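Local coordinates for protein serine protease inhibitor (Schistosoma haematobium, PDB 3STO) that probably inhibits serine-type endopeptidases and is built on the serpin fold, at residues L50-L54 against I67-L73; Y93-N97 against D140-E144; F241-S245 against V373-V377; L279-V283 against F384-Q388. One frame throughout, in Å; residues are numbered along the deposited sequence.

Long-range contacts can be read as closures of the chain, and this serpin offers both serial and crossed examples. From the N terminus, contact 1 closes a short excursion between two consecutive helices. Contact 2 opens only after it has closed, and brings the next long helix, 82-101, to the start of strand 143-148; contacts 1 and 2 touch through I52, which packs on Y93, D140 and G143. Contacts 3 and 4 lie farther along and cross: 241-245 and 279-283 wait, in that order, for 373-377 and 384-388. They touch where Y282 meets F241 and I243, and tie strands 241-247, 373-376 and 381-387 and helix 279-283 together on one side of the chain's centre.

Contact 1 of 4, residues L50-L54 against I67-L73; sequences LGILL and IGKTMRL
Two helices close in sequence can be joined by a few interlocking aliphatic side chains, and I67 is the centre of this example. Segment 50-54 is helical throughout; in 67-73 the helix runs out into a turn. L54 and I67 are the closest backbone pair, with CA atoms 7.0 Å apart. I67 (chi1 m, chi2 t) buries the most surface, its CB directed at the other helix. I67 CG2 lies 3.8 Å from L54 CD2, and the same I67 CG2 is 4.1 Å from L50 CG, so it fits between two leucines one helical turn apart. L54 (chi1 t, chi2 p) also brings CD2 within 3.9 Å of G68 N and 4.0 Å of L73 CD1. L50, with chi1 between wells at -146°, places CD2 3.9 Å from CE of the selenomethionine M71. A Schellman motif ends the second helix: R72 has positive phi (65°), L73 N bonds to G68 O at 3.0 Å and R72 N to K69 O at 2.7 Å, and the turn brings L73 back toward L54. This buried, apolar helix-helix seam belongs to the helical part of the serpin fold, with L54 and M71 touching M89 of helix 82-101 and M71 also meeting F22 of helix 18-30.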
# COMPACT_ATOMS: atom_id res chain seq x y z
N LEU A 50 1.43 4.94 11.51
CA LEU A 50 2.02 6.15 12.06
C LEU A 50 0.99 7.03 12.77
O LEU A 50 1.18 7.48 13.90
CB LEU A 50 2.61 6.97 10.93
CG LEU A 50 3.85 7.72 11.35
CD1 LEU A 50 4.73 6.73 12.08
CD2 LEU A 50 4.49 8.25 10.10
N GLY A 51 -0.11 7.29 12.08
CA GLY A 51 -1.13 8.16 12.62
C GLY A 51 -1.70 7.65 13.92
O GLY A 51 -2.05 8.43 14.80
N ILE A 52 -1.82 6.34 14.06
CA ILE A 52 -2.46 5.83 15.25
C ILE A 52 -1.70 6.26 16.55
O ILE A 52 -2.33 6.63 17.55
CB ILE A 52 -2.68 4.33 15.15
CG1 ILE A 52 -3.89 3.91 15.96
CG2 ILE A 52 -1.43 3.55 15.55
CD1 ILE A 52 -4.36 2.53 15.60
N LEU A 53 -0.37 6.26 16.50
CA LEU A 53 0.46 6.64 17.65
C LEU A 53 0.24 8.08 18.08
O LEU A 53 0.19 8.38 19.26
CB LEU A 53 1.93 6.38 17.35
CG LEU A 53 2.24 4.90 17.07
CD1 LEU A 53 3.70 4.71 16.75
CD2 LEU A 53 1.84 4.04 18.25
N LEU A 54 0.08 8.97 17.13
CA LEU A 54 -0.27 10.35 17.43
C LEU A 54 -1.77 10.55 17.73
O LEU A 54 -2.14 11.37 18.57
CB LEU A 54 0.14 11.24 16.24
CG LEU A 54 -0.26 12.70 16.33
CD1 LEU A 54 0.35 13.31 17.61
CD2 LEU A 54 0.20 13.42 15.11
N ILE A 67 5.87 13.31 13.73
CA ILE A 67 4.77 12.64 13.09
C ILE A 67 3.80 13.63 12.44
O ILE A 67 3.47 13.49 11.28
CB ILE A 67 4.05 11.71 14.08
CG1 ILE A 67 5.00 10.59 14.51
CG2 ILE A 67 2.79 11.13 13.44
CD1 ILE A 67 4.36 9.53 15.39
N GLY A 68 3.35 14.62 13.18
CA GLY A 68 2.43 15.60 12.64
C GLY A 68 2.98 16.42 11.48
O GLY A 68 2.26 16.71 10.52
N LYS A 69 4.26 16.80 11.57
CA LYS A 69 4.88 17.52 10.46
C LYS A 69 4.96 16.65 9.20
O LYS A 69 4.63 17.08 8.09
CB LYS A 69 6.28 18.03 10.86
CG LYS A 69 6.33 19.48 11.32
N THR A 70 5.41 15.41 9.37
CA THR A 70 5.59 14.52 8.26
C THR A 70 4.24 14.27 7.64
O THR A 70 4.12 14.07 6.43
CB THR A 70 6.16 13.19 8.72
OG1 THR A 70 7.49 13.40 9.23
CG2 THR A 70 6.22 12.23 7.57
N MSE A 71 3.22 14.33 8.48
CA MSE A 71 1.84 14.13 8.07
C MSE A 71 1.28 15.40 7.48
O MSE A 71 0.18 15.42 6.92
CB MSE A 71 0.96 13.71 9.25
CG MSE A 71 -0.14 12.83 8.85
SE MSE A 71 0.68 11.26 8.07
CE MSE A 71 1.31 10.46 9.73
N ARG A 72 2.04 16.49 7.64
CA ARG A 72 1.67 17.76 7.03
C ARG A 72 0.37 18.34 7.62
O ARG A 72 -0.41 18.95 6.88
CB ARG A 72 1.54 17.57 5.51
CG ARG A 72 2.37 18.47 4.65
CD ARG A 72 3.85 18.08 4.50
NE ARG A 72 4.18 16.67 4.65
CZ ARG A 72 5.33 16.12 4.23
NH1 ARG A 72 6.23 16.85 3.60
NH2 ARG A 72 5.58 14.82 4.43
N LEU A 73 0.15 18.15 8.93
CA LEU A 73 -1.04 18.64 9.63
C LEU A 73 -1.03 20.16 9.77
O LEU A 73 0.02 20.77 9.83
CB LEU A 73 -1.15 18.02 11.03
CG LEU A 73 -1.23 16.50 11.18
CD1 LEU A 73 -1.47 16.09 12.62
CD2 LEU A 73 -2.30 15.93 10.29

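Contact 2 of 4, residues Y93-N97 against D140-E144; sequences YQELN and DSEGE
Where a helix packs over a sheet edge, its polar side chains can find partners in the turn leading into a strand. Segment 93-97 is a helical turn, with N97 N bonded to Y93 O at 3.0 Å, and residues 140-142 form a turn that enters the strand at G143. The nearest CA atoms are those of N97 and E142, 8.0 Å apart. Y93, with chi1 t and chi2 85°, reaches out so that its OH donates to D140 OD1 at 3.2 Å. D140 OD1 also accepts a weak bond from G143 N at 2.9 Å, so one carboxylate oxygen serves both the helix and its own turn, while D140 OD2 sits 3.0 Å from Y93 CE2. In the serpin fold this is the meeting of helix 82-101 with the start of strand 143-148, which lies parallel to strand 112-124 in the large sheet; E142 and E144 make backbone hydrogen bonds to T119 there. One turn further along the helix, N97 (chi1 t) offers ND2 to E142 OE2 through a weak bond of 3.3 Å. E142, curled by chi1 and chi2 both near m, has that oxygen shared with S141, whose OG donates at 2.7 Å to E142 OE2. N97 O accepts from T101 OG1. Beyond the turn, E144 OE1 takes a hydrogen bond from W163 NE1, and Y93 has its ring edge-to-face with F48 of helix 43-55.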
# COMPACT_ATOMS: atom_id res chain seq x y z
N TYR A 93 -7.27 10.16 10.03
CA TYR A 93 -7.18 8.72 10.15
C TYR A 93 -8.55 8.03 10.06
O TYR A 93 -8.72 7.01 9.38
CB TYR A 93 -6.52 8.40 11.51
CG TYR A 93 -6.45 6.94 11.83
CD1 TYR A 93 -5.39 6.19 11.37
CD2 TYR A 93 -7.43 6.31 12.59
CE1 TYR A 93 -5.29 4.82 11.65
CE2 TYR A 93 -7.35 4.94 12.88
CZ TYR A 93 -6.26 4.20 12.39
OH TYR A 93 -6.09 2.84 12.62
N GLN A 94 -9.52 8.58 10.77
CA GLN A 94 -10.83 7.96 10.85
C GLN A 94 -11.63 8.21 9.59
O GLN A 94 -12.32 7.33 9.12
CB GLN A 94 -11.60 8.48 12.05
CG GLN A 94 -11.29 7.65 13.27
CD GLN A 94 -11.85 8.23 14.54
OE1 GLN A 94 -11.72 7.60 15.59
NE2 GLN A 94 -12.45 9.43 14.47
N GLU A 95 -11.52 9.41 9.06
CA GLU A 95 -12.20 9.75 7.85
C GLU A 95 -11.73 8.78 6.73
O GLU A 95 -12.55 8.15 6.08
CB GLU A 95 -11.88 11.19 7.51
CG GLU A 95 -12.68 11.75 6.36
CD GLU A 95 -14.12 11.99 6.74
OE1 GLU A 95 -14.49 11.72 7.92
OE2 GLU A 95 -14.89 12.45 5.86
N LEU A 96 -10.42 8.63 6.57
CA LEU A 96 -9.86 7.76 5.54
C LEU A 96 -10.21 6.30 5.77
O LEU A 96 -10.55 5.55 4.85
CB LEU A 96 -8.34 7.94 5.45
CG LEU A 96 -7.89 9.29 4.92
CD1 LEU A 96 -6.37 9.51 5.06
CD2 LEU A 96 -8.36 9.46 3.49
N ASN A 97 -10.15 5.89 7.02
CA ASN A 97 -10.54 4.53 7.35
C ASN A 97 -12.03 4.26 7.06
O ASN A 97 -12.39 3.24 6.48
CB ASN A 97 -10.19 4.23 8.82
CG ASN A 97 -10.37 2.78 9.17
OD1 ASN A 97 -9.64 1.95 8.65
ND2 ASN A 97 -11.34 2.45 10.03
N ASP A 140 -10.48 1.58 18.61
CA ASP A 140 -10.05 1.74 17.22
C ASP A 140 -10.25 0.45 16.43
O ASP A 140 -9.74 -0.63 16.80
CB ASP A 140 -8.58 2.14 17.14
CG ASP A 140 -8.17 2.54 15.74
OD1 ASP A 140 -8.09 1.67 14.84
OD2 ASP A 140 -7.93 3.75 15.54
N SER A 141 -10.96 0.59 15.32
CA SER A 141 -11.41 -0.55 14.52
C SER A 141 -10.27 -1.32 13.88
O SER A 141 -10.17 -2.55 14.02
CB SER A 141 -12.39 -0.10 13.44
OG SER A 141 -12.93 -1.22 12.79
N GLU A 142 -9.42 -0.60 13.16
CA GLU A 142 -8.35 -1.27 12.43
C GLU A 142 -7.06 -1.47 13.26
O GLU A 142 -6.11 -2.09 12.78
CB GLU A 142 -8.02 -0.53 11.12
CG GLU A 142 -9.19 0.08 10.34
CD GLU A 142 -10.32 -0.92 9.91
OE1 GLU A 142 -10.12 -1.73 8.91
OE2 GLU A 142 -11.46 -0.85 10.55
N GLY A 143 -7.03 -0.98 14.49
CA GLY A 143 -5.83 -1.11 15.31
C GLY A 143 -5.93 -2.15 16.42
O GLY A 143 -6.98 -2.32 17.03
N GLU A 144 -4.82 -2.83 16.68
CA GLU A 144 -4.82 -3.84 17.73
C GLU A 144 -3.50 -3.86 18.51
O GLU A 144 -2.41 -3.93 17.94
CB GLU A 144 -5.14 -5.21 17.15
CG GLU A 144 -5.33 -6.33 18.14
CD GLU A 144 -5.75 -7.65 17.46
OE1 GLU A 144 -6.03 -7.66 16.24
OE2 GLU A 144 -5.79 -8.69 18.16

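Contact 3 of 4, residues F241-S245 against V373-V377; sequences FEIVS and VDFHV
Strands from different layers can meet at right angles through a single large side chain, here F375. Both segments are extended; their axes cross at -90° with a closest approach of 9.1 Å, and V244 and F375 form the nearest CA pair at 8.0 Å. Along 241-245 the alternation of a strand decides who takes part. At E242 the CB points toward the partner, and with chi1 p and chi2 t its CG comes 3.5 Å from F375 CE1, so its methylene portion is in van der Waals contact with the ring. The polar end has its partner outside the two segments: E242 OE1 is hydrogen-bonded to Y233 OH. At I243 the CB turns away and only the backbone is close, its N 4.0 Å from F375 CE1. In serpin terms strand 241-247, flanked by 218-236 and 253-260, belongs to the sheet B part of the fold, and 373-376, which pairs in parallel with 287-305, is the sheet C strand that follows the partly unmodelled reactive-centre loop region; the contact joins these two layers. V244 again points toward the partner, and its CG2 sits over one face of F375, 3.8 Å from the ring centroid and 25° off the normal, a CH-pi contact, with CG2 3.4 Å from CE2 of that ring. F375 holds this position with chi1 t and chi2 86°, and Y233, L259 and V291 also touch it.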
# COMPACT_ATOMS: atom_id res chain seq x y z
N PHE A 241 4.91 6.36 -22.42
CA PHE A 241 4.06 5.22 -21.99
C PHE A 241 2.58 5.30 -22.44
O PHE A 241 2.11 6.29 -22.99
CB PHE A 241 4.17 5.04 -20.48
CG PHE A 241 3.79 6.27 -19.68
CD1 PHE A 241 2.45 6.71 -19.61
CD2 PHE A 241 4.73 6.98 -18.98
CE1 PHE A 241 2.09 7.82 -18.87
CE2 PHE A 241 4.38 8.11 -18.24
CZ PHE A 241 3.05 8.54 -18.20
N GLU A 242 1.86 4.22 -22.19
CA GLU A 242 0.43 4.19 -22.45
C GLU A 242 -0.22 3.56 -21.24
O GLU A 242 0.43 2.83 -20.50
CB GLU A 242 0.08 3.42 -23.76
CG GLU A 242 0.66 1.99 -23.89
CD GLU A 242 0.49 1.34 -25.32
OE1 GLU A 242 -0.26 1.87 -26.18
OE2 GLU A 242 1.10 0.27 -25.59
N ILE A 243 -1.51 3.82 -21.04
CA ILE A 243 -2.19 3.42 -19.83
C ILE A 243 -3.57 2.86 -20.14
O ILE A 243 -4.27 3.40 -20.99
CB ILE A 243 -2.32 4.66 -18.87
CG1 ILE A 243 -0.95 5.18 -18.46
CG2 ILE A 243 -3.19 4.35 -17.64
CD1 ILE A 243 -0.99 6.35 -17.51
N VAL A 244 -3.97 1.80 -19.43
CA VAL A 244 -5.34 1.34 -19.41
C VAL A 244 -5.80 1.32 -17.99
O VAL A 244 -5.00 1.17 -17.08
CB VAL A 244 -5.60 -0.11 -20.02
CG1 VAL A 244 -5.46 -0.10 -21.52
CG2 VAL A 244 -4.72 -1.17 -19.37
N SER A 245 -7.11 1.46 -17.81
CA SER A 245 -7.75 1.36 -16.50
C SER A 245 -8.78 0.26 -16.57
O SER A 245 -9.68 0.30 -17.40
CB SER A 245 -8.42 2.67 -16.17
OG SER A 245 -8.65 2.71 -14.79
N VAL A 373 -6.82 -0.85 -30.33
CA VAL A 373 -5.53 -0.74 -29.64
C VAL A 373 -5.02 -2.08 -29.10
O VAL A 373 -5.80 -2.87 -28.54
CB VAL A 373 -5.66 0.28 -28.47
CG1 VAL A 373 -5.14 -0.26 -27.20
CG2 VAL A 373 -5.02 1.60 -28.84
N ASP A 374 -3.73 -2.36 -29.27
CA ASP A 374 -3.15 -3.51 -28.57
C ASP A 374 -2.55 -3.04 -27.27
O ASP A 374 -1.89 -2.01 -27.24
CB ASP A 374 -2.08 -4.21 -29.39
CG ASP A 374 -2.66 -5.02 -30.50
OD1 ASP A 374 -3.89 -5.21 -30.48
OD2 ASP A 374 -1.90 -5.46 -31.39
N PHE A 375 -2.79 -3.77 -26.20
CA PHE A 375 -2.14 -3.44 -24.93
C PHE A 375 -1.62 -4.75 -24.39
O PHE A 375 -2.33 -5.45 -23.66
CB PHE A 375 -3.12 -2.79 -23.95
CG PHE A 375 -2.47 -2.04 -22.84
CD1 PHE A 375 -2.11 -0.73 -23.01
CD2 PHE A 375 -2.23 -2.64 -21.60
CE1 PHE A 375 -1.52 -0.02 -21.97
CE2 PHE A 375 -1.63 -1.95 -20.57
CZ PHE A 375 -1.26 -0.65 -20.75
N HIS A 376 -0.40 -5.10 -24.78
CA HIS A 376 0.14 -6.42 -24.49
C HIS A 376 1.26 -6.32 -23.47
O HIS A 376 2.32 -5.78 -23.76
CB HIS A 376 0.60 -7.10 -25.78
CG HIS A 376 -0.51 -7.35 -26.74
ND1 HIS A 376 -0.29 -7.79 -28.03
CD2 HIS A 376 -1.85 -7.25 -26.59
CE1 HIS A 376 -1.45 -7.93 -28.64
NE2 HIS A 376 -2.42 -7.61 -27.79
N VAL A 377 1.01 -6.82 -22.27
CA VAL A 377 1.89 -6.55 -21.14
C VAL A 377 2.98 -7.63 -21.17
O VAL A 377 2.88 -8.64 -20.50
CB VAL A 377 1.09 -6.47 -19.77
CG1 VAL A 377 2.00 -6.19 -18.60
CG2 VAL A 377 0.01 -5.40 -19.83

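Contact 4 of 4, residues L279-V283 against F384-Q388; sequences LSEYV and FIYDQ
This is a partly buried helix-on-sheet contact of the serpin fold, in which the short helix 279-283 covers the sheet B strand 381-387. The axes of helix 279-283 and strand 384-387 cross at -82°, nearly perpendicular, with a closest approach of 10.4 Å, and S280 and Q388 are the nearest CA pair at 8.4 Å. V283 N bonds to L279 O at 2.8 Å, and this one-turn spacing puts L279 and V283 on the same face, both CB atoms toward the strand. There, every second residue answers: F384 (chi1 m) and Y386 (chi1 t). L279, with chi1 t and chi2 p, wedges CD2 between them, 3.7 Å from Y386 CD1 and, as a CH-pi contact, 3.6 Å from the F384 ring centroid, 17° off the normal. S280 CB makes a tight non-bonded contact with Y386 OH at 3.0 Å. L272 of helix 269-273 also packs on L279 and F384. V283, at the far end of the turn, lays its CG2 4.1 Å from the centroid of the Y386 ring, only 6° off the normal, with its CG1 3.5 Å from Y386 CE2.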
# COMPACT_ATOMS: atom_id res chain seq x y z
N LEU A 279 -0.87 10.85 -10.77
CA LEU A 279 -1.60 9.79 -11.44
C LEU A 279 -3.00 10.22 -11.88
O LEU A 279 -3.42 9.95 -13.01
CB LEU A 279 -1.68 8.52 -10.56
CG LEU A 279 -2.33 7.24 -11.18
CD1 LEU A 279 -1.72 6.80 -12.54
CD2 LEU A 279 -2.28 6.07 -10.20
N SER A 280 -3.72 10.88 -10.98
CA SER A 280 -5.09 11.31 -11.24
C SER A 280 -5.21 12.19 -12.48
O SER A 280 -6.21 12.11 -13.18
CB SER A 280 -5.73 11.99 -10.02
OG SER A 280 -5.03 13.17 -9.66
N GLU A 281 -4.19 13.01 -12.74
CA GLU A 281 -4.14 13.84 -13.95
C GLU A 281 -4.07 13.01 -15.21
O GLU A 281 -4.56 13.45 -16.25
CB GLU A 281 -2.94 14.80 -13.92
CG GLU A 281 -3.04 15.86 -12.81
CD GLU A 281 -1.89 16.86 -12.83
OE1 GLU A 281 -1.20 16.94 -13.87
OE2 GLU A 281 -1.69 17.57 -11.81
N TYR A 282 -3.44 11.82 -15.13
CA TYR A 282 -3.37 10.89 -16.25
C TYR A 282 -4.65 10.12 -16.35
O TYR A 282 -5.20 9.96 -17.43
CB TYR A 282 -2.15 9.96 -16.16
CG TYR A 282 -0.90 10.72 -16.41
CD1 TYR A 282 -0.36 11.54 -15.43
CD2 TYR A 282 -0.32 10.73 -17.65
CE1 TYR A 282 0.79 12.30 -15.66
CE2 TYR A 282 0.82 11.49 -17.90
CZ TYR A 282 1.37 12.28 -16.90
OH TYR A 282 2.51 13.03 -17.14
N VAL A 283 -5.14 9.63 -15.22
CA VAL A 283 -6.37 8.85 -15.24
C VAL A 283 -7.56 9.66 -15.78
O VAL A 283 -8.40 9.12 -16.51
CB VAL A 283 -6.63 8.20 -13.86
CG1 VAL A 283 -7.96 7.44 -13.82
CG2 VAL A 283 -5.49 7.24 -13.52
N PHE A 384 -1.21 0.16 -10.51
CA PHE A 384 -1.79 0.73 -9.31
C PHE A 384 -3.17 0.17 -9.07
O PHE A 384 -3.87 -0.18 -10.02
CB PHE A 384 -1.97 2.22 -9.51
CG PHE A 384 -0.69 2.96 -9.83
CD1 PHE A 384 0.12 3.46 -8.79
CD2 PHE A 384 -0.35 3.23 -11.14
CE1 PHE A 384 1.25 4.19 -9.05
CE2 PHE A 384 0.81 3.95 -11.44
CZ PHE A 384 1.61 4.45 -10.39
N ILE A 385 -3.56 0.04 -7.81
CA ILE A 385 -4.98 0.02 -7.53
C ILE A 385 -5.33 1.47 -7.27
O ILE A 385 -4.80 2.08 -6.36
CB ILE A 385 -5.31 -0.83 -6.35
CG1 ILE A 385 -4.93 -2.27 -6.65
CG2 ILE A 385 -6.79 -0.64 -5.96
CD1 ILE A 385 -4.99 -3.18 -5.44
N TYR A 386 -6.16 2.06 -8.12
CA TYR A 386 -6.41 3.49 -8.06
C TYR A 386 -7.79 3.71 -7.44
O TYR A 386 -8.74 3.01 -7.79
CB TYR A 386 -6.35 4.08 -9.48
CG TYR A 386 -6.69 5.55 -9.60
CD1 TYR A 386 -5.84 6.53 -9.13
CD2 TYR A 386 -7.88 5.96 -10.21
CE1 TYR A 386 -6.14 7.88 -9.24
CE2 TYR A 386 -8.20 7.31 -10.33
CZ TYR A 386 -7.32 8.27 -9.83
OH TYR A 386 -7.61 9.62 -9.95
N ASP A 387 -7.88 4.68 -6.53
CA ASP A 387 -9.14 5.02 -5.84
C ASP A 387 -9.80 6.25 -6.48
O ASP A 387 -9.24 7.34 -6.46
CB ASP A 387 -8.87 5.25 -4.37
CG ASP A 387 -10.15 5.45 -3.56
OD1 ASP A 387 -11.14 6.05 -4.06
OD2 ASP A 387 -10.16 5.01 -2.40
N GLN A 388 -11.00 6.07 -7.04
CA GLN A 388 -11.58 7.11 -7.91
C GLN A 388 -12.23 8.20 -7.11
O GLN A 388 -12.50 9.28 -7.61
CB GLN A 388 -12.55 6.53 -8.94
CG GLN A 388 -11.93 5.45 -9.78
CD GLN A 388 -12.16 5.65 -11.26
OE1 GLN A 388 -11.80 6.70 -11.84
NE2 GLN A 388 -12.77 4.66 -11.88